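Enterobactin synthetase component F-related protein (Vibrio cholerae serotype O1, PDB 4OXI) probably activates glycine with ATP as an adenylation-domain ligase, and here holds glycyl-adenosine-5'-phosphate, in a pathway of lipopolysaccharide modification that confers antimicrobial peptide resistance. Local coordinates at residues Glu138-Ala142 and Thr143-Ser147; Glu180-Arg183 and Gln184-Pro187; Ile313-Ala316 and Leu317-Thr321. One frame throughout, in Å; residues are numbered along the deposited sequence.

In the fold
Three helix ends of one chain illustrate how local bonds finish a helix. Contacts 1 and 2 lie on the same side of the chain's centre, about 22 Å apart between centres and about 12 Å between nearest atoms; their helices belong to the part of the fold built round the five-stranded parallel sheet that includes strands 147-149, 170-173 and 190-193. Contact 3 is about 40 Å from contact 1, centre to centre, and across the chain's centre from it. It does not touch the ligand; the side chain of I313 lies about 11 Å from the bound glycyl-adenosine-5'-phosphate. Contacts 1 and 3 share the Schellman motif, whereas contact 2 ends without one.

Contact 1: Glu138-Ala142 and Thr143-Ser147; sequences ETLIA and TQCDS
The side chain of T143 folds back over the last turn of helix 133-142, its CB and CG2 each lying close to the carbonyl oxygen of T139. With chi1 at 62°, OG1 sits between its own backbone N and carbonyl carbon, a position from which it can turn back along the helix. The hydroxyl OG1 of T143 gives a hydrogen bond of 2.8 Å to T139 O, and T143 N gives a second one, 2.9 Å long, to the same T139 O. The two donors arrive from opposite faces of the carbonyl plane, so one oxygen is gripped twice by one residue.

Beyond T143 the chain closes a Schellman motif. Q144, with positive phi, is its C-prime residue: C145 N reaches L140 O at 2.9 Å, in the carbonyl plane and nearly straight (168°), while Q144 N meets I141 O at 3.1 Å from well above that carbonyl's plane. The bent side chain of Q144 brings NE2 back beside the carbonyls of I141 and A142.

L140 supplies the apolar side of the turn. Its CD2 lies 4.0 Å from C145 SG, and its CB rests against C145 O. SG in turn takes a weak bond from S147 N. On the buried side, T139 OG1 bonds to Q221, and strands 123-126 and 230-235 pack on T139 and T143.

The chemistry implies a helix end in which three carbonyls of the final turn, T139 O, L140 O and I141 O, find donors within the next few residues, and the chain is then delivered to strand 147-149.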
loop_
_atom_site.group_PDB
_atom_site.type_symbol
_atom_site.label_atom_id
_atom_site.label_comp_id
_atom_site.label_asym_id
_atom_site.label_seq_id
_atom_site.Cartn_x
_atom_site.Cartn_y
_atom_site.Cartn_z
ATOM N N GLU A 138 -14.923 -13.377 0.554
ATOM C CA GLU A 138 -14.485 -13.400 -0.842
ATOM C C GLU A 138 -12.956 -13.408 -0.918
ATOM O O GLU A 138 -12.365 -14.135 -1.722
ATOM C CB GLU A 138 -15.086 -12.217 -1.621
ATOM C CG GLU A 138 -14.964 -12.310 -3.166
ATOM C CD GLU A 138 -13.574 -11.907 -3.725
ATOM O OE1 GLU A 138 -13.229 -12.346 -4.860
ATOM O OE2 GLU A 138 -12.833 -11.134 -3.049
ATOM N N THR A 139 -12.316 -12.626 -0.056
ATOM C CA THR A 139 -10.853 -12.567 -0.031
ATOM C C THR A 139 -10.206 -13.887 0.400
ATOM O O THR A 139 -9.269 -14.358 -0.250
ATOM C CB THR A 139 -10.361 -11.449 0.892
ATOM O OG1 THR A 139 -10.810 -10.191 0.379
ATOM C CG2 THR A 139 -8.832 -11.454 0.975
ATOM N N LEU A 140 -10.703 -14.480 1.485
ATOM C CA LEU A 140 -10.191 -15.766 1.967
ATOM C C LEU A 140 -10.339 -16.851 0.909
ATOM O O LEU A 140 -9.464 -17.713 0.737
ATOM C CB LEU A 140 -10.941 -16.195 3.231
ATOM C CG LEU A 140 -10.820 -15.252 4.429
ATOM C CD1 LEU A 140 -11.626 -15.790 5.590
ATOM C CD2 LEU A 140 -9.355 -15.088 4.834
ATOM N N ILE A 141 -11.454 -16.806 0.194
ATOM C CA ILE A 141 -11.697 -17.785 -0.851
ATOM C C ILE A 141 -10.745 -17.554 -2.021
ATOM O O ILE A 141 -10.062 -18.477 -2.459
ATOM C CB ILE A 141 -13.152 -17.751 -1.327
ATOM C CG1 ILE A 141 -14.043 -18.486 -0.326
ATOM C CG2 ILE A 141 -13.274 -18.417 -2.680
ATOM C CD1 ILE A 141 -15.526 -18.133 -0.466
ATOM N N ALA A 142 -10.681 -16.321 -2.510
ATOM C CA ALA A 142 -9.820 -16.015 -3.651
ATOM C C ALA A 142 -8.342 -16.327 -3.372
ATOM O O ALA A 142 -7.617 -16.757 -4.273
ATOM C CB ALA A 142 -9.990 -14.564 -4.076
ATOM N N THR A 143 -7.902 -16.121 -2.132
ATOM C CA THR A 143 -6.506 -16.363 -1.792
ATOM C C THR A 143 -6.277 -17.730 -1.130
ATOM O O THR A 143 -5.174 -18.003 -0.649
ATOM C CB THR A 143 -5.955 -15.268 -0.866
ATOM O OG1 THR A 143 -6.697 -15.267 0.355
ATOM C CG2 THR A 143 -6.077 -13.900 -1.509
ATOM N N GLN A 144 -7.305 -18.582 -1.110
ATOM C CA GLN A 144 -7.199 -19.918 -0.511
ATOM C C GLN A 144 -6.559 -19.872 0.869
ATOM O O GLN A 144 -5.648 -20.639 1.162
ATOM C CB GLN A 144 -6.381 -20.886 -1.389
ATOM C CG GLN A 144 -7.112 -21.436 -2.611
ATOM C CD GLN A 144 -6.822 -20.634 -3.856
ATOM O OE1 GLN A 144 -5.660 -20.349 -4.171
ATOM N NE2 GLN A 144 -7.879 -20.246 -4.573
ATOM N N CYS A 145 -7.041 -18.975 1.714
ATOM C CA CYS A 145 -6.452 -18.762 3.019
ATOM C C CYS A 145 -7.468 -19.121 4.089
ATOM O O CYS A 145 -8.603 -18.646 4.057
ATOM C CB CYS A 145 -6.059 -17.287 3.139
ATOM S SG CYS A 145 -5.696 -16.754 4.810
ATOM N N ASP A 146 -7.083 -19.968 5.034
ATOM C CA ASP A 146 -7.999 -20.305 6.116
ATOM C C ASP A 146 -7.404 -19.978 7.481
ATOM O O ASP A 146 -7.773 -20.603 8.471
ATOM C CB ASP A 146 -8.390 -21.783 6.055
ATOM C CG ASP A 146 -7.206 -22.716 6.263
ATOM O OD1 ASP A 146 -6.049 -22.232 6.380
ATOM O OD2 ASP A 146 -7.432 -23.950 6.305
ATOM N N SER A 147 -6.469 -19.028 7.527
ATOM C CA SER A 147 -5.810 -18.664 8.781
ATOM C C SER A 147 -5.879 -17.163 8.969
ATOM O O SER A 147 -5.563 -16.401 8.054
ATOM C CB SER A 147 -4.355 -19.124 8.780
ATOM O OG SER A 147 -4.283 -20.535 8.609
#

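Contact 2: Glu180-Arg183 and Gln184-Pro187; sequences EPLR and QQYP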
loop_
_atom_site.group_PDB
_atom_site.type_symbol
_atom_site.label_atom_id
_atom_site.label_comp_id
_atom_site.label_asym_id
_atom_site.label_seq_id
_atom_site.Cartn_x
_atom_site.Cartn_y
_atom_site.Cartn_z
ATOM N N GLU A 180 -11.531 -17.572 24.659
ATOM C CA GLU A 180 -12.344 -18.627 25.270
ATOM C C GLU A 180 -13.840 -18.584 24.969
ATOM O O GLU A 180 -14.403 -19.604 24.587
ATOM C CB GLU A 180 -12.090 -18.738 26.777
ATOM C CG GLU A 180 -10.947 -19.679 27.122
ATOM C CD GLU A 180 -11.115 -21.062 26.491
ATOM O OE1 GLU A 180 -12.232 -21.641 26.565
ATOM O OE2 GLU A 180 -10.122 -21.565 25.917
ATOM N N PRO A 181 -14.491 -17.416 25.123
ATOM C CA PRO A 181 -15.918 -17.410 24.771
ATOM C C PRO A 181 -16.176 -17.753 23.304
ATOM O O PRO A 181 -17.127 -18.487 23.015
ATOM C CB PRO A 181 -16.343 -15.966 25.048
ATOM C CG PRO A 181 -15.394 -15.488 26.085
ATOM C CD PRO A 181 -14.078 -16.145 25.747
ATOM N N LEU A 182 -15.362 -17.233 22.388
ATOM C CA LEU A 182 -15.591 -17.506 20.975
ATOM C C LEU A 182 -15.249 -18.958 20.692
ATOM O O LEU A 182 -15.900 -19.599 19.872
ATOM C CB LEU A 182 -14.795 -16.561 20.075
ATOM C CG LEU A 182 -15.320 -15.128 19.972
ATOM C CD1 LEU A 182 -14.253 -14.221 19.415
ATOM C CD2 LEU A 182 -16.524 -15.072 19.087
ATOM N N ARG A 183 -14.252 -19.482 21.399
ATOM C CA ARG A 183 -13.862 -20.882 21.238
ATOM C C ARG A 183 -15.034 -21.814 21.532
ATOM O O ARG A 183 -15.245 -22.806 20.829
ATOM C CB ARG A 183 -12.705 -21.243 22.160
ATOM C CG ARG A 183 -12.292 -22.699 22.015
ATOM C CD ARG A 183 -11.348 -23.162 23.117
ATOM N NE ARG A 183 -10.201 -22.279 23.311
ATOM C CZ ARG A 183 -9.107 -22.295 22.560
ATOM N NH1 ARG A 183 -9.011 -23.127 21.531
ATOM N NH2 ARG A 183 -8.112 -21.470 22.829
ATOM N N GLN A 184 -15.789 -21.477 22.576
ATOM C CA GLN A 184 -16.925 -22.279 23.019
ATOM C C GLN A 184 -18.094 -22.075 22.082
ATOM O O GLN A 184 -18.826 -23.010 21.762
ATOM C CB GLN A 184 -17.349 -21.869 24.435
ATOM C CG GLN A 184 -16.318 -22.154 25.522
ATOM C CD GLN A 184 -15.979 -23.627 25.633
ATOM O OE1 GLN A 184 -16.779 -24.491 25.266
ATOM N NE2 GLN A 184 -14.789 -23.924 26.141
ATOM N N GLN A 185 -18.270 -20.840 21.640
ATOM C CA GLN A 185 -19.376 -20.533 20.759
ATOM C C GLN A 185 -19.198 -21.098 19.347
ATOM O O GLN A 185 -20.184 -21.451 18.694
ATOM C CB GLN A 185 -19.617 -19.022 20.718
ATOM C CG GLN A 185 -20.760 -18.610 19.799
ATOM C CD GLN A 185 -20.935 -17.102 19.735
ATOM O OE1 GLN A 185 -20.189 -16.349 20.373
ATOM N NE2 GLN A 185 -21.921 -16.653 18.962
ATOM N N TYR A 186 -17.959 -21.193 18.865
ATOM C CA TYR A 186 -17.740 -21.662 17.485
ATOM C C TYR A 186 -16.829 -22.892 17.376
ATOM O O TYR A 186 -15.688 -22.784 16.918
ATOM C CB TYR A 186 -17.193 -20.531 16.609
ATOM C CG TYR A 186 -18.125 -19.344 16.497
ATOM C CD1 TYR A 186 -19.276 -19.413 15.732
ATOM C CD2 TYR A 186 -17.844 -18.152 17.150
ATOM C CE1 TYR A 186 -20.132 -18.336 15.627
ATOM C CE2 TYR A 186 -18.693 -17.070 17.052
ATOM C CZ TYR A 186 -19.835 -17.171 16.289
ATOM O OH TYR A 186 -20.689 -16.101 16.191
ATOM N N PRO A 187 -17.339 -24.073 17.762
ATOM C CA PRO A 187 -16.474 -25.255 17.712
ATOM C C PRO A 187 -16.236 -25.691 16.276
ATOM O O PRO A 187 -15.357 -26.509 16.030
ATOM C CB PRO A 187 -17.288 -26.317 18.467
ATOM C CG PRO A 187 -18.711 -25.919 18.235
ATOM C CD PRO A 187 -18.709 -24.402 18.198
#
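Apolar contact is made by L182 and Y186, one helical turn apart. Their side chains lie side by side and point the same way; L182 CD2 comes in the plane of the tyrosine ring, at its edge, 3.6 Å from Y186 CE2. The leucine therefore meets the rim of the ring and not its face. One face is instead approached by Q185 CG, 3.7 Å above the plane and offset toward the rim. Chi1 of 179° sets Q185 CG opposite its backbone N, and beyond CG the chain stays extended.

Polar side-chain contact gathers at E180, whose carboxylate serves two partners. R183 NE forms a salt bridge with E180 OE2 at 2.7 Å, meeting the oxygen from above the carboxylate plane. The other oxygen, E180 OE1, takes only a weak hydrogen bond of 3.5 Å from Q184 NE2, with carboxylate and amide planes turned 47° apart. The first torsion of Q184 puts its CG beside the backbone N and 3.3 Å from E180 O; a bend at chi2 (-60°) then brings the amide NE2 toward E180 OE1.

Backbone hydrogen bonds hold the same turn: Q184 N to E180 O, Q185 N to P181 O, and Y186 N to L182 O, the last being 2.8 Å. Y186 is the first residue to leave helical angles.

The short helix 180-185 is the crossover of a beta-alpha-beta unit between strands 170-173 and 190-193. L182 and Y186 pack against helix 155-164, where S159 bonds to the tyrosine hydroxyl, while L182 also touches F191 and R183 NH1 bonds to F191 O on strand 190-193.

Contact 3: Ile313-Ala316 and Leu317-Thr321; sequences IELA and LQRQT
T321 turns its hydroxyl back onto the end of helix 311-318, the helix of the beta-alpha-beta unit between strands 305-308 and 332-336. Its chi1 of 52° sets OG1 between its own backbone N and carbonyl carbon, which brings it to A316 O at 2.7 Å and within 3.7 Å of A316 CB. The backbone N of T321 reaches the same A316 O at 3.1 Å, so this carbonyl accepts two hydrogen bonds from one residue: N-H nearly in line with C=O, the hydroxyl much farther to the side, at a C=O...OG1 angle of 118°. Q320, with positive phi, is the C-prime residue of the Schellman motif.

L315 and R319 run side by side in the same direction. The leucine CG is placed opposite its backbone N (chi1 175°), and CD1 lies 4.0 Å from CD of R319. The arginine then bends at chi3 and ends in a salt bridge from NH1 to E296. L317 CD1 approaches I313 CG2 at 4.3 Å. Separately, Q318 lays its extended chain over E314 O, CG at 3.4 Å.

Chemically, one threonine spends both its donors on a single carbonyl, A316 O, and Q320 N to L317 O completes the Schellman motif, with the arginine's aliphatic part spent on leucine and its charge on helix 294-301.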
loop_
_atom_site.group_PDB
_atom_site.type_symbol
_atom_site.label_atom_id
_atom_site.label_comp_id
_atom_site.label_asym_id
_atom_site.label_seq_id
_atom_site.Cartn_x
_atom_site.Cartn_y
_atom_site.Cartn_z
ATOM N N ILE A 313 0.212 16.755 3.188
ATOM C CA ILE A 313 0.755 18.114 3.211
ATOM C C ILE A 313 -0.367 19.140 3.194
ATOM O O ILE A 313 -0.319 20.132 3.920
ATOM C CB ILE A 313 1.670 18.393 2.011
ATOM C CG1 ILE A 313 2.790 17.348 1.933
ATOM C CG2 ILE A 313 2.243 19.813 2.100
ATOM C CD1 ILE A 313 3.547 17.361 0.587
ATOM N N GLU A 314 -1.378 18.900 2.365
ATOM C CA GLU A 314 -2.502 19.824 2.273
ATOM C C GLU A 314 -3.233 19.898 3.596
ATOM O O GLU A 314 -3.585 20.981 4.071
ATOM C CB GLU A 314 -3.467 19.386 1.181
ATOM C CG GLU A 314 -3.001 19.755 -0.202
ATOM C CD GLU A 314 -4.134 19.717 -1.204
ATOM O OE1 GLU A 314 -4.203 20.626 -2.067
ATOM O OE2 GLU A 314 -4.955 18.781 -1.118
ATOM N N LEU A 315 -3.455 18.731 4.186
ATOM C CA LEU A 315 -4.103 18.637 5.485
ATOM C C LEU A 315 -3.327 19.399 6.561
ATOM O O LEU A 315 -3.911 20.136 7.357
ATOM C CB LEU A 315 -4.242 17.174 5.877
ATOM C CG LEU A 315 -4.784 16.882 7.270
ATOM C CD1 LEU A 315 -6.127 17.575 7.495
ATOM C CD2 LEU A 315 -4.934 15.384 7.436
ATOM N N ALA A 316 -2.012 19.219 6.585
ATOM C CA ALA A 316 -1.194 19.903 7.573
ATOM C C ALA A 316 -1.297 21.423 7.402
ATOM O O ALA A 316 -1.278 22.159 8.390
ATOM C CB ALA A 316 0.248 19.441 7.483
ATOM N N LEU A 317 -1.417 21.878 6.152
ATOM C CA LEU A 317 -1.585 23.301 5.847
ATOM C C LEU A 317 -2.946 23.830 6.276
ATOM O O LEU A 317 -3.055 24.967 6.754
ATOM C CB LEU A 317 -1.379 23.569 4.356
ATOM C CG LEU A 317 0.084 23.547 3.921
ATOM C CD1 LEU A 317 0.214 23.584 2.406
ATOM C CD2 LEU A 317 0.833 24.701 4.563
ATOM N N GLN A 318 -3.980 23.011 6.099
ATOM C CA GLN A 318 -5.335 23.398 6.484
ATOM C C GLN A 318 -5.433 23.607 7.993
ATOM O O GLN A 318 -6.162 24.483 8.458
ATOM C CB GLN A 318 -6.361 22.363 5.996
ATOM C CG GLN A 318 -6.650 22.457 4.490
ATOM C CD GLN A 318 -7.202 21.165 3.877
ATOM O OE1 GLN A 318 -7.630 20.246 4.588
ATOM N NE2 GLN A 318 -7.186 21.093 2.544
ATOM N N ARG A 319 -4.682 22.817 8.753
ATOM C CA ARG A 319 -4.690 22.927 10.209
ATOM C C ARG A 319 -3.704 23.961 10.736
ATOM O O ARG A 319 -3.509 24.063 11.947
ATOM C CB ARG A 319 -4.355 21.576 10.835
ATOM C CG ARG A 319 -5.276 20.459 10.409
ATOM C CD ARG A 319 -4.706 19.129 10.842
ATOM N NE ARG A 319 -4.395 19.134 12.269
ATOM C CZ ARG A 319 -5.288 18.873 13.221
ATOM N NH1 ARG A 319 -4.928 18.891 14.500
ATOM N NH2 ARG A 319 -6.544 18.592 12.887
ATOM N N GLN A 320 -3.068 24.701 9.828
ATOM C CA GLN A 320 -2.091 25.729 10.192
ATOM C C GLN A 320 -0.960 25.174 11.068
ATOM O O GLN A 320 -0.635 25.755 12.100
ATOM C CB GLN A 320 -2.801 26.894 10.898
ATOM C CG GLN A 320 -4.152 27.267 10.261
ATOM C CD GLN A 320 -4.935 28.309 11.058
ATOM O OE1 GLN A 320 -4.361 29.097 11.817
ATOM N NE2 GLN A 320 -6.253 28.313 10.885
ATOM N N THR A 321 -0.367 24.052 10.656
ATOM C CA THR A 321 0.683 23.396 11.440
ATOM C C THR A 321 2.017 23.337 10.713
ATOM O O THR A 321 3.000 22.819 11.248
ATOM C CB THR A 321 0.304 21.942 11.830
ATOM O OG1 THR A 321 -0.094 21.210 10.659
ATOM C CG2 THR A 321 -0.816 21.926 12.842
#